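Local coordinates for alpha-glucosidase ([Eubacterium] rectale, PDB 6PNR), which probably releases sulfoquinovose from alpha-sulfoquinovosides such as those derived from sulfolipid, as a retaining family 31 glycoside hydrolase, at residues Ser489-Tyr494 with Glu505-Trp510. Residues are numbered along the deposited sequence; the frame is centred on the assembly and turned at random.
With 9VH ([(3~{S},4~{R},5~{R})-4,5-bis(oxidanyl)piperidin-3-yl]methanesulfonic acid), chain C.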
loop_
_atom_site.group_PDB
_atom_site.type_symbol
_atom_site.label_atom_id
_atom_site.label_comp_id
_atom_site.label_asym_id
_atom_site.label_seq_id
_atom_site.Cartn_x
_atom_site.Cartn_y
_atom_site.Cartn_z
ATOM N N SER A 489 20.915 -21.833 4.505
ATOM C CA SER A 489 19.682 -21.413 5.168
ATOM C C SER A 489 19.463 -22.229 6.433
ATOM O O SER A 489 20.085 -23.281 6.629
ATOM C CB SER A 489 18.462 -21.554 4.235
ATOM O OG SER A 489 18.353 -22.892 3.755
ATOM N N ASP A 490 18.575 -21.712 7.302
ATOM C CA ASP A 490 18.048 -22.484 8.435
ATOM C C ASP A 490 17.272 -23.689 7.919
ATOM O O ASP A 490 16.232 -23.520 7.275
ATOM C CB ASP A 490 17.086 -21.630 9.282
ATOM C CG ASP A 490 17.707 -20.355 9.829
ATOM O OD1 ASP A 490 18.877 -20.385 10.243
ATOM O OD2 ASP A 490 16.981 -19.326 9.884
ATOM N N ILE A 491 17.730 -24.899 8.236
ATOM C CA ILE A 491 17.014 -26.089 7.778
ATOM C C ILE A 491 15.689 -26.177 8.533
ATOM O O ILE A 491 15.666 -26.424 9.741
ATOM C CB ILE A 491 17.839 -27.362 7.963
ATOM C CG1 ILE A 491 19.034 -27.342 6.995
ATOM C CG2 ILE A 491 16.950 -28.588 7.737
ATOM C CD1 ILE A 491 20.037 -28.447 7.238
ATOM N N GLY A 492 14.585 -25.956 7.826
ATOM C CA GLY A 492 13.279 -25.893 8.457
ATOM C C GLY A 492 12.734 -24.504 8.678
ATOM O O GLY A 492 11.604 -24.377 9.178
ATOM N N GLY A 493 13.491 -23.457 8.344
ATOM C CA GLY A 493 13.000 -22.102 8.505
ATOM C C GLY A 493 13.136 -21.631 9.941
ATOM O O GLY A 493 13.642 -22.333 10.824
ATOM N N TYR A 494 12.653 -20.414 10.176
ATOM C CA TYR A 494 12.804 -19.788 11.481
ATOM C C TYR A 494 11.469 -19.322 12.055
ATOM O O TYR A 494 11.130 -19.701 13.176
ATOM C CB TYR A 494 13.771 -18.602 11.421
ATOM C CG TYR A 494 13.865 -17.870 12.755
ATOM C CD1 TYR A 494 14.657 -18.368 13.791
ATOM C CD2 TYR A 494 13.157 -16.686 12.977
ATOM C CE1 TYR A 494 14.741 -17.706 15.013
ATOM C CE2 TYR A 494 13.245 -16.005 14.188
ATOM C CZ TYR A 494 14.028 -16.532 15.208
ATOM O OH TYR A 494 14.102 -15.879 16.416
ATOM N N GLU A 505 7.479 -32.713 7.447
ATOM C CA GLU A 505 7.726 -32.754 6.011
ATOM C C GLU A 505 8.537 -31.542 5.565
ATOM O O GLU A 505 9.445 -31.660 4.728
ATOM C CB GLU A 505 6.395 -32.822 5.250
ATOM C CG GLU A 505 6.559 -32.933 3.726
ATOM C CD GLU A 505 5.287 -32.589 2.962
ATOM O OE1 GLU A 505 4.355 -32.036 3.583
ATOM O OE2 GLU A 505 5.231 -32.850 1.741
ATOM N N LEU A 506 8.221 -30.371 6.112
ATOM C CA LEU A 506 8.974 -29.162 5.779
ATOM C C LEU A 506 10.436 -29.286 6.187
ATOM O O LEU A 506 11.337 -28.932 5.420
ATOM C CB LEU A 506 8.351 -27.944 6.453
ATOM C CG LEU A 506 9.235 -26.725 6.149
ATOM C CD1 LEU A 506 9.093 -26.316 4.674
ATOM C CD2 LEU A 506 8.956 -25.606 7.079
ATOM N N PHE A 507 10.694 -29.760 7.406
ATOM C CA PHE A 507 12.078 -29.913 7.826
ATOM C C PHE A 507 12.827 -30.833 6.877
ATOM O O PHE A 507 13.965 -30.537 6.485
ATOM C CB PHE A 507 12.167 -30.443 9.264
ATOM C CG PHE A 507 13.581 -30.718 9.707
ATOM C CD1 PHE A 507 14.202 -31.927 9.395
ATOM C CD2 PHE A 507 14.306 -29.758 10.390
ATOM C CE1 PHE A 507 15.523 -32.173 9.762
ATOM C CE2 PHE A 507 15.625 -29.996 10.765
ATOM C CZ PHE A 507 16.232 -31.208 10.449
ATOM N N LEU A 508 12.204 -31.955 6.495
ATOM C CA LEU A 508 12.898 -32.934 5.665
ATOM C C LEU A 508 13.115 -32.422 4.243
ATOM O O LEU A 508 14.189 -32.633 3.668
ATOM C CB LEU A 508 12.127 -34.254 5.658
ATOM C CG LEU A 508 12.201 -35.004 6.992
ATOM C CD1 LEU A 508 11.219 -36.160 6.995
ATOM C CD2 LEU A 508 13.624 -35.484 7.252
ATOM N N ARG A 509 12.111 -31.763 3.652
ATOM C CA ARG A 509 12.304 -31.149 2.337
ATOM C C ARG A 509 13.397 -30.088 2.377
ATOM O O ARG A 509 14.152 -29.936 1.410
ATOM C CB ARG A 509 11.002 -30.522 1.821
ATOM C CG ARG A 509 9.975 -31.516 1.285
ATOM C CD ARG A 509 10.529 -32.312 0.087
ATOM N NE ARG A 509 9.462 -33.123 -0.494
ATOM C CZ ARG A 509 9.635 -34.132 -1.342
ATOM N NH1 ARG A 509 10.852 -34.489 -1.733
ATOM N NH2 ARG A 509 8.571 -34.791 -1.796
ATOM N N TRP A 510 13.474 -29.315 3.468
ATOM C CA TRP A 510 14.537 -28.315 3.576
ATOM C C TRP A 510 15.906 -28.973 3.709
ATOM O O TRP A 510 16.884 -28.511 3.111
ATOM C CB TRP A 510 14.273 -27.391 4.770
ATOM C CG TRP A 510 14.649 -25.918 4.563
ATOM C CD1 TRP A 510 15.879 -25.409 4.248
ATOM C CD2 TRP A 510 13.775 -24.787 4.727
ATOM N NE1 TRP A 510 15.816 -24.026 4.180
ATOM C CE2 TRP A 510 14.538 -23.625 4.479
ATOM C CE3 TRP A 510 12.412 -24.651 5.036
ATOM C CZ2 TRP A 510 13.984 -22.344 4.523
ATOM C CZ3 TRP A 510 11.861 -23.376 5.085
ATOM C CH2 TRP A 510 12.651 -22.238 4.831
HETATM O O1 9VH C . 15.864 -13.933 19.020
HETATM S S1 9VH C . 17.124 -13.234 18.839
HETATM O O2 9VH C . 16.907 -11.981 18.159
HETATM O O3 9VH C . 17.848 -13.129 20.082
HETATM C C1 9VH C . 18.068 -14.283 17.768
HETATM C C2 9VH C . 17.488 -14.441 16.356
HETATM C C3 9VH C . 17.757 -13.155 15.589
HETATM N N1 9VH C . 17.557 -13.181 14.140
HETATM C C4 9VH C . 18.236 -14.310 13.505
HETATM C C5 9VH C . 17.789 -15.615 14.145
HETATM O O4 9VH C . 18.467 -16.686 13.491
HETATM C C6 9VH C . 18.134 -15.619 15.628
HETATM O O5 9VH C . 17.730 -16.845 16.231
#
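The indole of W510 lies flat against the type II turn D490-G493, one face covered by backbone. G492 N sits 3.3 Å from W510 CG, I491 CA stands over the five-membered ring, and G493 CA packs 4.0 Å from the centre of the six-membered ring; the last two are CH-pi contacts. At the edge, W510 NE1 gives a hydrogen bond to S489 OG (2.8 Å, 157°), only 5° out of the ring plane; S489 OG reaches it from between its own backbone N and carbonyl carbon (chi1 56°). D490 O lies over the same face, badly angled for the indole N-H, and accepts G493 N inside the turn. A methyl of I491, CG2, stands over the F507 ring 3.9 Å from its centre. G492 and G493 have positive phi; a CB on G492 would crowd F507 CD2, and one on G493 W510 CZ3. An alanine in place of W510 would probably leave S489 OG without this donor and open a gap against the turn. Y494 turns one ring face to C5 of the inhibitor. Within the TIM-barrel domain, helix 504-514 packs against short strand 490-491 and the turn that overlaps its end; parallel strand 521-522 completes the beta-alpha-beta unit, with helix 469-481 touching W510 and helix 538-568 touching F507.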